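Local coordinates for protein alpha-11 giardin (Giardia intestinalis, PDB 2II2) that binds calcium as a member of the annexin family and probably contributes to the parasite's attachment and cytoskeletal remodelling, at residues L222-Y227 / A233-Y238; A239-V244 / A275-M280. All coordinates share one frame; numbering follows the deposited sequence. Where two conformers were deposited one is given.

In the fold
Read from the N terminus, the chain runs through most of its annexin-type helices before helix 216-230, whose middle opens contact 1. A short turn then reverses direction, and helix 232-244 comes back alongside, so contact 1 closes a tight helix-turn-helix hairpin. Contact 2 begins on the next residue of that second helix. It closes a longer loop of 30 residues, mostly helical, that passes through helices 249-263 and 270-274 before segment 275-280, a linker running into the start of helix 280-287, returns. The two contacts therefore follow in series, without crossing, and share helix 232-244. They also touch directly: the indole of Trp-277 packs on the backbone of Tyr-238, and Ile-224 reaches Ala-239.

Contact 1. Residues L222-Y227 / A233-Y238; sequences LCIAHY and ARAVAY
The hydroxyl of Tyr-227 has two polar partners: its OH lies 3.0 Å from the oxygen of water 1 and also hydrogen-bonds Gln-206 on helix 205-212. The same water accepts a bond from Arg-234 NH2 and lies in the guanidinium plane, so it links the two helices of an antiparallel helix-turn-helix hairpin of the all-helical annexin fold. The axes of segments 222-227 and 233-238 come within 7.9 Å, their directions 153° apart, and no direct hydrogen bond joins the two segments.

Arg-234 runs as an extended chain past the phenol. Its CG is anti to the backbone N (chi1 -165°), which carries CG, CD and NE along one side of the ring, while CE2 of Tyr-227 lies over a guanidinium face, 3.5 Å from NE of Arg-234. The two planes are 27° apart, a shallow tilt rather than a strict stack. Across from the arginine, His-226 of the same helix as Tyr-227 brings CD2 over the centre of a Tyr-227 face, and its ND1 is bonded to Tyr-190.

Tyr-227 and Tyr-238 meet obliquely, with CE1 of the former 3.6 Å from CD1 of the latter. Tyr-238 is further enclosed by the first helix, as CG1 of Ile-224 comes to its ring edge near CD2. The Tyr-238 hydroxyl is hydrogen-bonded to Glu-210 of helix 205-212, which anchors the far end of the buried phenol. Between the backbones, CB of Ala-235 sits 3.5 Å from the carbonyl O of Ile-224. Cys-223 supplies a CH-pi contact over one face of Tyr-238, offset toward the rim: CB of Cys-223 is 3.3 Å from CZ of Tyr-238, while SG of Cys-223 stands obliquely, 4.5 Å from the centroid of the Tyr-238 ring.

Contact 2. Residues A239-V244 / A275-M280; sequences AFHSAV and ACWGVM. With SO4 (sulfate ion), chain C.
The imidazole of His-241, in one of its two deposited conformers, lies face to face on the five-membered ring of Trp-277, their centroids 3.5 Å apart and their planes within 10° of parallel. A chi1 of -178° turns the imidazole away from the amide nitrogen and out from helix 232-244 across the indole, and NE2 of His-241 comes to 3.3 Å from CD1 of Trp-277. The overlap continues at the base of the side chain, where CB of His-241 stands over the six-membered ring in a CH-pi contact. Cys-276 puts SG over the other indole face, toward its rim, leaving the indole between a sulfur and an imidazole.

In this conformer both stacked rings turn a nitrogen toward one sulfate ion, probably taken from the crystallisation liquor. Its O3 lies 3.0 Å from NE1 of Trp-277 and 3.2 Å from NE2 of His-241, bonds that are weak because both are strongly bent. NE1 has a second weak but straighter approach to O4, at 165°.

A second pairing is wholly apolar. Met-280 extends its chain at about a right angle to Phe-240 and sets its terminal methyl over the centre of the ring; CE of Met-280 is 3.9 Å from CD2 of Phe-240, and SD stands farther off in an oblique Met-aromatic contact. Trp-306 meets the same phenyl ring edge-to-face. Thus the linker after helix 270-274, together with the first residue of helix 280-287, is packed against helix 232-244, with helix 249-263 reaching Phe-240 through Ala-256 and Thr-260 and helix 270-274 reaching both Phe-240 and Met-280 through Tyr-274.

Contact 1. Residues L222-Y227 / A233-Y238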
# COMPACT_ATOMS: atom_id res chain seq x y z
N LEU A 222 -1.54 10.90 -6.04
CA LEU A 222 -1.84 12.16 -5.38
C LEU A 222 -2.94 11.99 -4.36
O LEU A 222 -2.88 12.57 -3.29
CB LEU A 222 -2.26 13.23 -6.42
CG LEU A 222 -1.11 13.80 -7.24
CD1 LEU A 222 -1.68 14.53 -8.42
CD2 LEU A 222 -0.24 14.75 -6.36
N CYS A 223 -3.96 11.20 -4.67
CA CYS A 223 -5.02 10.97 -3.68
C CYS A 223 -4.50 10.23 -2.45
O CYS A 223 -4.97 10.48 -1.35
CB CYS A 223 -6.18 10.20 -4.29
SG CYS A 223 -7.21 11.16 -5.41
N ILE A 224 -3.57 9.30 -2.63
CA ILE A 224 -3.01 8.59 -1.49
C ILE A 224 -2.26 9.57 -0.58
O ILE A 224 -2.39 9.54 0.67
CB ILE A 224 -2.12 7.41 -1.94
CG1 ILE A 224 -3.00 6.28 -2.48
CG2 ILE A 224 -1.25 6.92 -0.80
CD1 ILE A 224 -2.24 5.19 -3.20
N ALA A 225 -1.42 10.41 -1.18
CA ALA A 225 -0.66 11.37 -0.39
C ALA A 225 -1.57 12.35 0.35
O ALA A 225 -1.38 12.66 1.54
CB ALA A 225 0.35 12.10 -1.23
N HIS A 226 -2.58 12.84 -0.35
CA HIS A 226 -3.64 13.68 0.22
C HIS A 226 -4.30 13.00 1.41
O HIS A 226 -4.37 13.55 2.50
CB HIS A 226 -4.65 13.97 -0.90
CG HIS A 226 -6.00 14.37 -0.42
ND1 HIS A 226 -6.26 15.58 0.18
CD2 HIS A 226 -7.17 13.68 -0.43
CE1 HIS A 226 -7.54 15.62 0.52
NE2 HIS A 226 -8.11 14.49 0.15
N TYR A 227 -4.81 11.80 1.19
CA TYR A 227 -5.53 11.12 2.26
C TYR A 227 -4.63 10.76 3.44
O TYR A 227 -5.11 10.75 4.56
CB TYR A 227 -6.30 9.91 1.73
CG TYR A 227 -7.63 10.28 1.10
CD1 TYR A 227 -7.95 9.89 -0.18
CD2 TYR A 227 -8.56 11.03 1.82
CE1 TYR A 227 -9.20 10.23 -0.75
CE2 TYR A 227 -9.80 11.37 1.25
CZ TYR A 227 -10.11 10.96 -0.03
OH TYR A 227 -11.35 11.28 -0.53
N ALA A 233 -4.71 5.60 7.78
CA ALA A 233 -5.58 4.49 7.39
C ALA A 233 -6.58 4.88 6.31
O ALA A 233 -7.14 4.02 5.65
CB ALA A 233 -6.29 3.91 8.63
N ARG A 234 -6.81 6.18 6.18
CA ARG A 234 -7.65 6.70 5.11
C ARG A 234 -6.96 6.54 3.75
O ARG A 234 -7.62 6.28 2.74
CB ARG A 234 -8.05 8.16 5.40
CG ARG A 234 -9.20 8.64 4.55
CD ARG A 234 -9.72 9.92 5.12
NE ARG A 234 -10.89 10.37 4.40
CZ ARG A 234 -11.55 11.49 4.67
NH1 ARG A 234 -11.15 12.25 5.69
NH2 ARG A 234 -12.60 11.84 3.93
N ALA A 235 -5.65 6.75 3.72
CA ALA A 235 -4.88 6.50 2.51
C ALA A 235 -4.99 5.03 2.12
O ALA A 235 -5.15 4.72 0.94
CB ALA A 235 -3.43 6.87 2.70
N VAL A 236 -4.89 4.15 3.12
CA VAL A 236 -5.01 2.72 2.86
C VAL A 236 -6.40 2.39 2.34
O VAL A 236 -6.55 1.64 1.38
CB VAL A 236 -4.67 1.91 4.12
CG1 VAL A 236 -4.92 0.41 3.90
CG2 VAL A 236 -3.23 2.13 4.53
N ALA A 237 -7.44 2.95 2.98
CA ALA A 237 -8.81 2.72 2.51
C ALA A 237 -8.98 3.18 1.07
O ALA A 237 -9.61 2.47 0.27
CB ALA A 237 -9.79 3.45 3.39
N TYR A 238 -8.48 4.37 0.72
CA TYR A 238 -8.58 4.86 -0.67
C TYR A 238 -7.88 3.91 -1.63
O TYR A 238 -8.42 3.57 -2.68
CB TYR A 238 -8.00 6.28 -0.76
CG TYR A 238 -7.94 6.71 -2.20
CD1 TYR A 238 -9.04 7.28 -2.83
CD2 TYR A 238 -6.79 6.51 -2.96
CE1 TYR A 238 -8.98 7.61 -4.17
CE2 TYR A 238 -6.72 6.82 -4.30
CZ TYR A 238 -7.81 7.38 -4.91
OH TYR A 238 -7.71 7.67 -6.25
O HOH W 1 -13.09 10.09 1.56

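Contact 2. Residues A239-V244 / A275-M280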
# COMPACT_ATOMS: atom_id res chain seq x y z
N ALA A 239 -6.67 3.47 -1.28
CA ALA A 239 -5.92 2.58 -2.14
C ALA A 239 -6.69 1.28 -2.35
O ALA A 239 -6.75 0.73 -3.46
CB ALA A 239 -4.56 2.32 -1.57
N PHE A 240 -7.30 0.78 -1.29
CA PHE A 240 -8.08 -0.45 -1.36
C PHE A 240 -9.29 -0.27 -2.28
O PHE A 240 -9.59 -1.13 -3.12
CB PHE A 240 -8.46 -0.96 0.05
CG PHE A 240 -8.89 -2.40 0.04
CD1 PHE A 240 -7.94 -3.41 0.09
CD2 PHE A 240 -10.23 -2.74 -0.07
CE1 PHE A 240 -8.30 -4.73 0.01
CE2 PHE A 240 -10.61 -4.08 -0.12
CZ PHE A 240 -9.63 -5.08 -0.07
N HIS A 241 -9.97 0.87 -2.11
CA HIS A 241 -11.08 1.26 -3.00
C HIS A 241 -10.62 1.28 -4.47
O HIS A 241 -11.27 0.73 -5.37
CB HIS A 241 -11.62 2.65 -2.61
CG HIS A 241 -12.78 3.10 -3.45
ND1 HIS A 241 -13.97 2.39 -3.51
CD2 HIS A 241 -12.94 4.17 -4.26
CE1 HIS A 241 -14.81 3.01 -4.32
NE2 HIS A 241 -14.21 4.09 -4.79
N SER A 242 -9.46 1.90 -4.69
CA SER A 242 -8.92 2.00 -6.03
C SER A 242 -8.67 0.62 -6.65
O SER A 242 -8.80 0.46 -7.88
CB SER A 242 -7.64 2.83 -6.00
OG SER A 242 -7.16 3.02 -7.31
N ALA A 243 -8.33 -0.36 -5.82
CA ALA A 243 -8.16 -1.75 -6.27
C ALA A 243 -9.51 -2.39 -6.57
O ALA A 243 -9.72 -3.00 -7.63
CB ALA A 243 -7.44 -2.54 -5.23
N VAL A 244 -10.45 -2.23 -5.63
CA VAL A 244 -11.78 -2.81 -5.82
C VAL A 244 -12.48 -2.37 -7.12
O VAL A 244 -13.11 -3.18 -7.80
CB VAL A 244 -12.63 -2.51 -4.53
CG1 VAL A 244 -14.09 -2.79 -4.73
CG2 VAL A 244 -12.10 -3.28 -3.34
N ALA A 275 -15.81 3.13 4.73
CA ALA A 275 -17.26 3.24 4.82
C ALA A 275 -17.87 4.33 3.90
O ALA A 275 -19.03 4.20 3.47
CB ALA A 275 -17.69 3.43 6.27
N CYS A 276 -17.05 5.32 3.54
CA CYS A 276 -17.31 6.34 2.50
C CYS A 276 -17.92 5.66 1.27
O CYS A 276 -18.91 6.11 0.68
CB CYS A 276 -15.97 7.08 2.11
SG CYS A 276 -16.08 8.29 0.82
N TRP A 277 -17.32 4.53 0.91
CA TRP A 277 -17.56 3.86 -0.38
C TRP A 277 -18.45 2.63 -0.27
O TRP A 277 -19.10 2.20 -1.22
CB TRP A 277 -16.22 3.49 -1.01
CG TRP A 277 -15.42 4.71 -1.35
CD1 TRP A 277 -15.74 5.64 -2.28
CD2 TRP A 277 -14.19 5.14 -0.75
NE1 TRP A 277 -14.78 6.63 -2.31
CE2 TRP A 277 -13.82 6.34 -1.39
CE3 TRP A 277 -13.36 4.62 0.26
CZ2 TRP A 277 -12.67 7.05 -1.04
CZ3 TRP A 277 -12.22 5.32 0.60
CH2 TRP A 277 -11.87 6.52 -0.06
N GLY A 278 -18.46 2.04 0.91
CA GLY A 278 -19.24 0.85 1.14
C GLY A 278 -18.77 0.21 2.40
O GLY A 278 -17.94 0.77 3.13
N VAL A 279 -19.33 -0.95 2.69
CA VAL A 279 -18.91 -1.72 3.83
C VAL A 279 -17.74 -2.57 3.34
O VAL A 279 -17.90 -3.39 2.43
CB VAL A 279 -20.06 -2.60 4.37
CG1 VAL A 279 -19.57 -3.40 5.56
CG2 VAL A 279 -21.27 -1.74 4.79
N MET A 280 -16.55 -2.36 3.91
CA MET A 280 -15.36 -3.05 3.39
C MET A 280 -15.54 -4.57 3.37
O MET A 280 -15.18 -5.21 2.40
CB MET A 280 -14.12 -2.65 4.19
CG MET A 280 -12.82 -3.06 3.53
SD MET A 280 -11.42 -2.36 4.46
CE MET A 280 -10.08 -3.33 3.78
S SO4 C . -15.46 8.07 -5.26
O1 SO4 C . -15.60 8.61 -6.61
O2 SO4 C . -16.60 7.20 -4.98
O3 SO4 C . -14.22 7.30 -5.17
O4 SO4 C . -15.42 9.16 -4.29